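Local coordinates for carbohydrate binding protein (Flavobacterium johnsoniae, PDB 3HZB) that binds calcium through a betagamma-crystallin domain, the part crystallised here, and as a longer modular protein may also bind carbohydrate, at the interface of chains A and B. Numbering follows the deposited sequence. Chains: chain A/B, Carbohydrate binding protein.

Contact 1: the interface of chains A and B. Residues chain A 44-45; chain B 1-4, 42-44.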
loop_
_atom_site.group_PDB
_atom_site.type_symbol
_atom_site.label_atom_id
_atom_site.label_comp_id
_atom_site.label_asym_id
_atom_site.label_seq_id
_atom_site.Cartn_x
_atom_site.Cartn_y
_atom_site.Cartn_z
ATOM N N THR A 44 4.988 -1.155 -3.392
ATOM C CA THR A 44 5.882 -1.347 -2.254
ATOM C C THR A 44 6.627 -0.040 -2.001
ATOM O O THR A 44 7.147 0.571 -2.934
ATOM C CB THR A 44 6.907 -2.469 -2.525
ATOM O OG1 THR A 44 6.221 -3.719 -2.651
ATOM C CG2 THR A 44 7.916 -2.563 -1.387
ATOM N N GLN A 45 6.670 0.395 -0.745
ATOM C CA GLN A 45 7.355 1.637 -0.413
ATOM C C GLN A 45 8.777 1.635 -0.954
ATOM O O GLN A 45 9.509 0.654 -0.813
ATOM C CB GLN A 45 7.347 1.866 1.103
ATOM C CG GLN A 45 7.606 0.623 1.930
ATOM C CD GLN A 45 7.080 0.760 3.351
ATOM O OE1 GLN A 45 7.490 1.657 4.093
ATOM N NE2 GLN A 45 6.160 -0.131 3.734
ATOM N N ASP B 1 12.098 -2.813 6.719
ATOM C CA ASP B 1 10.766 -2.627 7.364
ATOM C C ASP B 1 9.635 -2.862 6.373
ATOM O O ASP B 1 9.540 -2.184 5.348
ATOM C CB ASP B 1 10.650 -1.216 7.942
ATOM C CG ASP B 1 11.699 -0.930 8.996
ATOM O OD1 ASP B 1 11.789 -1.705 9.972
ATOM O OD2 ASP B 1 12.430 0.071 8.849
ATOM N N VAL B 2 8.772 -3.818 6.688
ATOM C CA VAL B 2 7.650 -4.147 5.822
ATOM C C VAL B 2 6.441 -3.270 6.118
ATOM O O VAL B 2 5.470 -3.261 5.363
ATOM C CB VAL B 2 7.246 -5.623 5.979
ATOM C CG1 VAL B 2 8.371 -6.518 5.485
ATOM C CG2 VAL B 2 6.926 -5.922 7.436
ATOM N N ILE B 3 6.503 -2.539 7.225
ATOM C CA ILE B 3 5.413 -1.652 7.604
ATOM C C ILE B 3 5.950 -0.357 8.195
ATOM O O ILE B 3 6.862 -0.368 9.015
ATOM C CB ILE B 3 4.478 -2.327 8.629
ATOM C CG1 ILE B 3 3.741 -3.492 7.954
ATOM C CG2 ILE B 3 3.491 -1.317 9.187
ATOM C CD1 ILE B 3 2.839 -4.265 8.873
ATOM N N THR B 4 5.395 0.764 7.751
ATOM C CA THR B 4 5.805 2.060 8.265
ATOM C C THR B 4 4.556 2.769 8.777
ATOM O O THR B 4 3.542 2.829 8.088
ATOM C CB THR B 4 6.479 2.918 7.173
ATOM O OG1 THR B 4 7.632 2.229 6.673
ATOM C CG2 THR B 4 6.921 4.255 7.749
ATOM N N ARG B 42 1.982 2.492 5.710
ATOM C CA ARG B 42 2.332 1.891 4.435
ATOM C C ARG B 42 2.552 0.432 4.798
ATOM O O ARG B 42 3.199 0.126 5.801
ATOM C CB ARG B 42 3.629 2.468 3.869
ATOM C CG ARG B 42 3.490 3.808 3.168
ATOM C CD ARG B 42 4.841 4.254 2.638
ATOM N NE ARG B 42 4.816 5.607 2.089
ATOM C CZ ARG B 42 4.400 5.919 0.866
ATOM N NH1 ARG B 42 3.967 4.973 0.041
ATOM N NH2 ARG B 42 4.417 7.185 0.467
ATOM N N ILE B 43 1.996 -0.474 4.010
ATOM C CA ILE B 43 2.189 -1.881 4.301
ATOM C C ILE B 43 2.619 -2.657 3.069
ATOM O O ILE B 43 1.923 -2.694 2.049
ATOM C CB ILE B 43 0.923 -2.486 4.960
ATOM C CG1 ILE B 43 0.731 -3.930 4.515
ATOM C CG2 ILE B 43 -0.275 -1.602 4.707
ATOM C CD1 ILE B 43 -0.409 -4.593 5.202
ATOM N N THR B 44 3.805 -3.248 3.166
ATOM C CA THR B 44 4.372 -4.015 2.072
ATOM C C THR B 44 3.582 -5.289 1.818
ATOM O O THR B 44 3.212 -6.013 2.745
ATOM C CB THR B 44 5.849 -4.368 2.356
ATOM O OG1 THR B 44 6.613 -3.157 2.447
ATOM C CG2 THR B 44 6.420 -5.241 1.240
#
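The side chain of A:Gln45 reaches over to chain B and lays its terminal amide between B:Thr4, B:Arg42 and B:Thr44. It accounts for 107 Å² of the 228 Å² of protein surface hidden in this patch, by far the largest share.

Polar contacts come first. The B:Thr4 hydroxyl OG1 donates to the amide oxygen OE1 of A:Gln45 at 2.6 Å. The donor lies in the plane of the carbonyl and on one of its lone pairs, with a C=O...O angle of 140°, so direction as well as length supports a good bond. At the other end of the same amide, NE2 of A:Gln45 makes a bent, weak hydrogen bond to the hydroxyl OG1 of B:Thr44 at 3.3 Å. That hydroxyl also makes a weak bond within its own chain, from OG1 of B:Thr44 to the backbone O of B:Val2 at 3.1 Å. The firm B:Thr4 bond places OE1, and the weak B:Thr44 bond is consistent with NE2 at the other end; together they suggest a preferred orientation of the amide.

The torsions explain the reach. CG of A:Gln45 sits between the backbone N and the carbonyl carbon (chi1 41°), and from there the chain runs extended toward B:Thr4.

Apolar packing fills in alongside. CB of A:Gln45 rests on CD of B:Arg42 at 3.8 Å. Beside this, A:Thr44 and B:Thr44 meet methyl to methyl, CG2 to CG2 at 4.0 Å, a loose contact.

Van der Waals contact supports the amide itself: CB of B:Arg42 lies against one of its faces, 3.6 Å from NE2 of A:Gln45. The amide and guanidinium planes are 51° apart, which rules out flat stacking; the arginine offers its aliphatic stem.

Exchange of the chains repeats this arrangement. The site thus joins two crystallin domains at the ends of their 40-43 strands, in a pairing that may or may not exist outside the crystal.

Contact 2: the interface of chains A and B. Residues chain A 11, 42-43, 67; chain B 43, 65-67.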
loop_
_atom_site.group_PDB
_atom_site.type_symbol
_atom_site.label_atom_id
_atom_site.label_comp_id
_atom_site.label_asym_id
_atom_site.label_seq_id
_atom_site.Cartn_x
_atom_site.Cartn_y
_atom_site.Cartn_z
ATOM N N TYR A 11 -7.795 -4.974 -4.615
ATOM C CA TYR A 11 -6.742 -5.977 -4.753
ATOM C C TYR A 11 -7.251 -7.402 -4.921
ATOM O O TYR A 11 -6.773 -8.326 -4.261
ATOM C CB TYR A 11 -5.802 -5.888 -3.543
ATOM C CG TYR A 11 -5.533 -4.454 -3.135
ATOM C CD1 TYR A 11 -6.085 -3.924 -1.971
ATOM C CD2 TYR A 11 -4.786 -3.605 -3.957
ATOM C CE1 TYR A 11 -5.906 -2.581 -1.635
ATOM C CE2 TYR A 11 -4.600 -2.263 -3.633
ATOM C CZ TYR A 11 -5.162 -1.757 -2.472
ATOM O OH TYR A 11 -4.979 -0.431 -2.141
ATOM N N ARG A 42 -0.892 -2.489 -5.840
ATOM C CA ARG A 42 -0.100 -2.328 -4.633
ATOM C C ARG A 42 1.256 -1.789 -5.041
ATOM O O ARG A 42 1.834 -2.233 -6.042
ATOM C CB ARG A 42 0.088 -3.666 -3.916
ATOM C CG ARG A 42 -1.173 -4.268 -3.318
ATOM C CD ARG A 42 -0.841 -5.634 -2.722
ATOM N NE ARG A 42 -2.014 -6.342 -2.221
ATOM C CZ ARG A 42 -2.581 -6.127 -1.038
ATOM N NH1 ARG A 42 -2.086 -5.214 -0.209
ATOM N NH2 ARG A 42 -3.645 -6.836 -0.681
ATOM N N ILE A 43 1.750 -0.821 -4.272
ATOM C CA ILE A 43 3.046 -0.210 -4.525
ATOM C C ILE A 43 3.917 -0.376 -3.285
ATOM O O ILE A 43 3.620 0.202 -2.244
ATOM C CB ILE A 43 2.923 1.307 -4.792
ATOM C CG1 ILE A 43 1.834 1.582 -5.835
ATOM C CG2 ILE A 43 4.266 1.859 -5.237
ATOM C CD1 ILE A 43 2.090 0.958 -7.187
ATOM N N ASP A 67 -0.503 2.250 -2.397
ATOM C CA ASP A 67 -1.597 1.370 -2.800
ATOM C C ASP A 67 -2.853 2.146 -3.185
ATOM O O ASP A 67 -3.279 3.051 -2.468
ATOM C CB ASP A 67 -1.967 0.396 -1.671
ATOM C CG ASP A 67 -0.835 -0.546 -1.302
ATOM O OD1 ASP A 67 0.156 -0.631 -2.057
ATOM O OD2 ASP A 67 -0.952 -1.215 -0.253
ATOM N N ILE B 43 1.996 -0.474 4.010
ATOM C CA ILE B 43 2.189 -1.881 4.301
ATOM C C ILE B 43 2.619 -2.657 3.069
ATOM O O ILE B 43 1.923 -2.694 2.049
ATOM C CB ILE B 43 0.923 -2.486 4.960
ATOM C CG1 ILE B 43 0.731 -3.930 4.515
ATOM C CG2 ILE B 43 -0.275 -1.602 4.707
ATOM C CD1 ILE B 43 -0.409 -4.593 5.202
ATOM N N ASN B 65 -4.187 -4.270 5.811
ATOM C CA ASN B 65 -3.445 -5.126 4.891
ATOM C C ASN B 65 -3.069 -4.464 3.567
ATOM O O ASN B 65 -2.675 -5.142 2.619
ATOM C CB ASN B 65 -4.225 -6.414 4.625
ATOM C CG ASN B 65 -5.686 -6.157 4.355
ATOM O OD1 ASN B 65 -6.035 -5.241 3.616
ATOM N ND2 ASN B 65 -6.552 -6.973 4.947
ATOM N N SER B 66 -3.192 -3.142 3.519
ATOM C CA SER B 66 -2.843 -2.352 2.339
ATOM C C SER B 66 -2.681 -0.920 2.839
ATOM O O SER B 66 -3.255 -0.558 3.869
ATOM C CB SER B 66 -3.948 -2.434 1.277
ATOM O OG SER B 66 -5.173 -1.907 1.757
ATOM N N ASP B 67 -1.888 -0.117 2.136
ATOM C CA ASP B 67 -1.654 1.267 2.547
ATOM C C ASP B 67 -2.949 1.977 2.927
ATOM O O ASP B 67 -3.947 1.894 2.207
ATOM C CB ASP B 67 -0.977 2.066 1.424
ATOM C CG ASP B 67 0.383 1.524 1.053
ATOM O OD1 ASP B 67 0.971 0.776 1.860
ATOM O OD2 ASP B 67 0.876 1.861 -0.047
HETATM O O HOH W 1 3.586 2.123 -0.010
HETATM O O HOH W 2 0.141 -3.626 -0.071
HETATM O O HOH W 3 -5.496 0.326 0.355
#
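A:Asp67 and B:Asp67 face each other as stacked carboxylates, their planes 6° apart and CG of one 3.4 Å from CG of the other. The side chains cross at about a right angle. In each, CG stands beside its backbone N and anti to the carbonyl carbon (chi1 -63° in A:Asp67), which sends the carboxylate toward the partner.

Reciprocal hydrogen bonds hold this pair. The backbone N of A:Asp67 donates to OD2 of B:Asp67 at 2.8 Å, from the anti side and tilted out of the carboxylate plane. In return, N of B:Asp67 reaches OD2 of A:Asp67 from above that plane, by 35°. Within chain A the other oxygen, OD1 of A:Asp67, takes N of A:Ile43 at 2.7 Å, nearly in line with its C-O bond, and chain B matches this. These donors may offset repulsion between the carboxylates. This polar patch of the two-fold interface, perhaps made by crystal packing, draws on calcium ligands, Ile43 and Asp67.

A:Arg42 comes in at the flank: NH1 gives a bond to the backbone O of B:Asn65 at 2.9 Å, in the carbonyl plane. One face of its guanidinium is covered by A:Tyr11, whose CG lies 3.8 Å above the guanidinium plane, near the rim. Off the ring plane, beyond its rim, CB of B:Ser66 lies 3.5 Å from A:Tyr11 CE1. In the ring plane, water 3 links the phenol OH of A:Tyr11 to OG of B:Ser66, 2.7 Å from each.

Contact 1 and contact 2 are neighbouring patches of one two-fold interface, with the centres of their C-alpha atoms about 8 Å apart. B:Ile43 belongs to both, and strand 40-43 runs through each: Arg42 offers its aliphatic stem in contact 1 and, in the other chain, its guanidinium in contact 2. Because chain exchange gives every contact a twin, one arginine can serve both roles at once. Contact 2 pairs the same residue, Asp67, from each chain, while contact 1 flanks it with threonine and glutamine contacts. The structure alone does not show whether this dimer forms in the longer protein.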